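PDB 2VTW: fiber protein 2 from Fowl adenovirus 1, which probably attaches the virion to a host receptor through the C-terminal head domain of the short fibre, of which this chain is one subunit of the trimer. Local coordinates for residues A[91-95]-A[96-100]. Residues are numbered along the deposited sequence; the frame is centred on the assembly and turned at random.
Sequences GTLEP and SNISM
Leu-93 points from its strand into the bend of the chain and meets Ile-98 and Met-100 through the two methyls of its fork. CD2 of Leu-93 is shared: it lies 3.7 Å from CG2 of Ile-98 and 3.6 Å from SD of Met-100, and the leucine crosses each of these side chains at about a right angle. CD1 of Leu-93 turns to the backbone of the returning chain, 3.6 Å from the carbonyl O of Ile-98. The bend at chi2 (-65°) of Met-100 brings SD to the leucine; the chain bends again at chi3, which places CE. Phe-7 of strand 4-23 touches both Leu-93 and Met-100, tying the cluster to the neighbouring strand.

Pro-95, preceded by a cis peptide bond, begins the reversal. The carbonyl O of Pro-95 accepts a hydrogen bond from N of Ile-98 (3.1 Å), with the donor well above the carbonyl plane, while CD of the Pro-95 ring lies 4.2 Å from CB of Ile-98, the two side chains meeting at a slant. CB of Pro-95 also meets OD1 of Asn-97 at 3.5 Å. The bend is a type I beta turn, Pro-95 to Ile-98, by which the chain leaves strand 92-94 of the head-domain sheet, an antiparallel partner of strand 4-23, for the following loop.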
ATOM      1  N   GLY A  91     -19.767  13.768  -8.614  1.00 31.30           N
ATOM      2  CA  GLY A  91     -18.736  14.425  -7.856  1.00 30.98           C
ATOM      3  C   GLY A  91     -18.111  15.519  -8.648  1.00 31.41           C
ATOM      4  O   GLY A  91     -18.789  16.235  -9.369  1.00 32.30           O
ATOM      5  N   THR A  92     -16.801  15.632  -8.540  1.00 30.90           N
ATOM      6  CA  THR A  92     -16.054  16.696  -9.168  1.00 30.66           C
ATOM      7  C   THR A  92     -14.930  16.016  -9.943  1.00 30.61           C
ATOM      8  O   THR A  92     -14.207  15.166  -9.385  1.00 29.04           O
ATOM      9  CB  THR A  92     -15.501  17.643  -8.084  1.00 30.66           C
ATOM     10  OG1 THR A  92     -16.583  18.065  -7.240  1.00 32.22           O
ATOM     11  CG2 THR A  92     -14.792  18.863  -8.689  1.00 31.40           C
ATOM     12  N   LEU A  93     -14.823  16.364 -11.228  1.00 30.16           N
ATOM     13  CA  LEU A  93     -13.829  15.786 -12.129  1.00 30.55           C
ATOM     14  C   LEU A  93     -12.790  16.848 -12.389  1.00 30.47           C
ATOM     15  O   LEU A  93     -13.124  18.024 -12.417  1.00 30.07           O
ATOM     16  CB  LEU A  93     -14.496  15.284 -13.426  1.00 29.96           C
ATOM     17  CG  LEU A  93     -15.316  13.994 -13.200  1.00 30.32           C
ATOM     18  CD1 LEU A  93     -16.474  13.835 -14.159  1.00 30.00           C
ATOM     19  CD2 LEU A  93     -14.418  12.726 -13.227  1.00 29.37           C
ATOM     20  N   GLU A  94     -11.527  16.435 -12.504  1.00 31.39           N
ATOM     21  CA  GLU A  94     -10.408  17.318 -12.859  1.00 32.10           C
ATOM     22  C   GLU A  94      -9.443  16.568 -13.794  1.00 31.55           C
ATOM     23  O   GLU A  94      -8.970  15.503 -13.435  1.00 31.36           O
ATOM     24  CB  GLU A  94      -9.638  17.798 -11.620  1.00 32.91           C
ATOM     25  CG  GLU A  94      -8.416  18.702 -11.961  1.00 33.63           C
ATOM     26  CD  GLU A  94      -7.617  19.188 -10.721  1.00 36.68           C
ATOM     27  OE1 GLU A  94      -8.068  18.901  -9.563  1.00 43.60           O
ATOM     28  OE2 GLU A  94      -6.545  19.865 -10.910  1.00 38.75           O
ATOM     29  N   PRO A  95      -9.206  17.080 -15.022  1.00 31.10           N
ATOM     30  CA  PRO A  95      -9.865  18.239 -15.657  1.00 30.90           C
ATOM     31  C   PRO A  95     -11.383  18.021 -15.701  1.00 30.59           C
ATOM     32  O   PRO A  95     -11.835  16.883 -15.668  1.00 29.25           O
ATOM     33  CB  PRO A  95      -9.275  18.263 -17.078  1.00 31.15           C
ATOM     34  CG  PRO A  95      -8.058  17.369 -17.048  1.00 31.11           C
ATOM     35  CD  PRO A  95      -8.223  16.423 -15.911  1.00 31.04           C
ATOM     36  N   SER A  96     -12.157  19.106 -15.751  1.00 30.69           N
ATOM     37  CA  SER A  96     -13.619  19.024 -15.685  1.00 30.72           C
ATOM     38  C   SER A  96     -14.272  18.345 -16.892  1.00 30.59           C
ATOM     39  O   SER A  96     -15.383  17.821 -16.774  1.00 30.79           O
ATOM     40  CB  SER A  96     -14.228  20.433 -15.461  1.00 31.32           C
ATOM     41  OG  SER A  96     -13.699  21.371 -16.383  1.00 31.98           O
ATOM     42  N   ASN A  97     -13.579  18.339 -18.038  1.00 30.72           N
ATOM     43  CA  ASN A  97     -14.038  17.609 -19.230  1.00 30.65           C
ATOM     44  C   ASN A  97     -13.583  16.141 -19.314  1.00 30.53           C
ATOM     45  O   ASN A  97     -13.713  15.509 -20.371  1.00 30.57           O
ATOM     46  CB  ASN A  97     -13.656  18.354 -20.523  1.00 31.32           C
ATOM     47  CG  ASN A  97     -12.153  18.344 -20.828  1.00 33.68           C
ATOM     48  OD1 ASN A  97     -11.310  18.456 -19.939  1.00 34.32           O
ATOM     49  ND2 ASN A  97     -11.823  18.272 -22.123  1.00 35.97           N
ATOM     50  N   ILE A  98     -13.075  15.587 -18.205  1.00 29.55           N
ATOM     51  CA  ILE A  98     -12.598  14.205 -18.208  1.00 28.43           C
ATOM     52  C   ILE A  98     -13.789  13.245 -18.055  1.00 27.29           C
ATOM     53  O   ILE A  98     -14.741  13.524 -17.315  1.00 27.09           O
ATOM     54  CB  ILE A  98     -11.406  13.989 -17.158  1.00 28.44           C
ATOM     55  CG1 ILE A  98     -10.370  13.018 -17.717  1.00 28.49           C
ATOM     56  CG2 ILE A  98     -11.903  13.546 -15.803  1.00 28.65           C
ATOM     57  CD1 ILE A  98      -9.652  13.541 -18.917  1.00 28.53           C
ATOM     58  N   SER A  99     -13.743  12.140 -18.797  1.00 26.36           N
ATOM     59  CA  SER A  99     -14.745  11.095 -18.722  1.00 26.11           C
ATOM     60  C   SER A  99     -14.618  10.275 -17.435  1.00 26.14           C
ATOM     61  O   SER A  99     -13.501   9.973 -16.993  1.00 26.60           O
ATOM     62  CB  SER A  99     -14.617  10.146 -19.926  1.00 26.16           C
ATOM     63  OG  SER A  99     -15.465   9.002 -19.778  1.00 25.57           O
ATOM     64  N   MET A 100     -15.769   9.899 -16.866  1.00 25.75           N
ATOM     65  CA  MET A 100     -15.823   9.000 -15.721  1.00 25.81           C
ATOM     66  C   MET A 100     -15.222   7.637 -16.049  1.00 25.60           C
ATOM     67  O   MET A 100     -14.842   6.895 -15.136  1.00 25.32           O
ATOM     68  CB  MET A 100     -17.260   8.810 -15.242  1.00 26.05           C
ATOM     69  CG  MET A 100     -17.774   9.944 -14.360  1.00 28.06           C
ATOM     70  SD  MET A 100     -16.902  10.111 -12.777  1.00 31.68           S
ATOM     71  CE  MET A 100     -17.433   8.643 -11.937  1.00 28.59           C
TER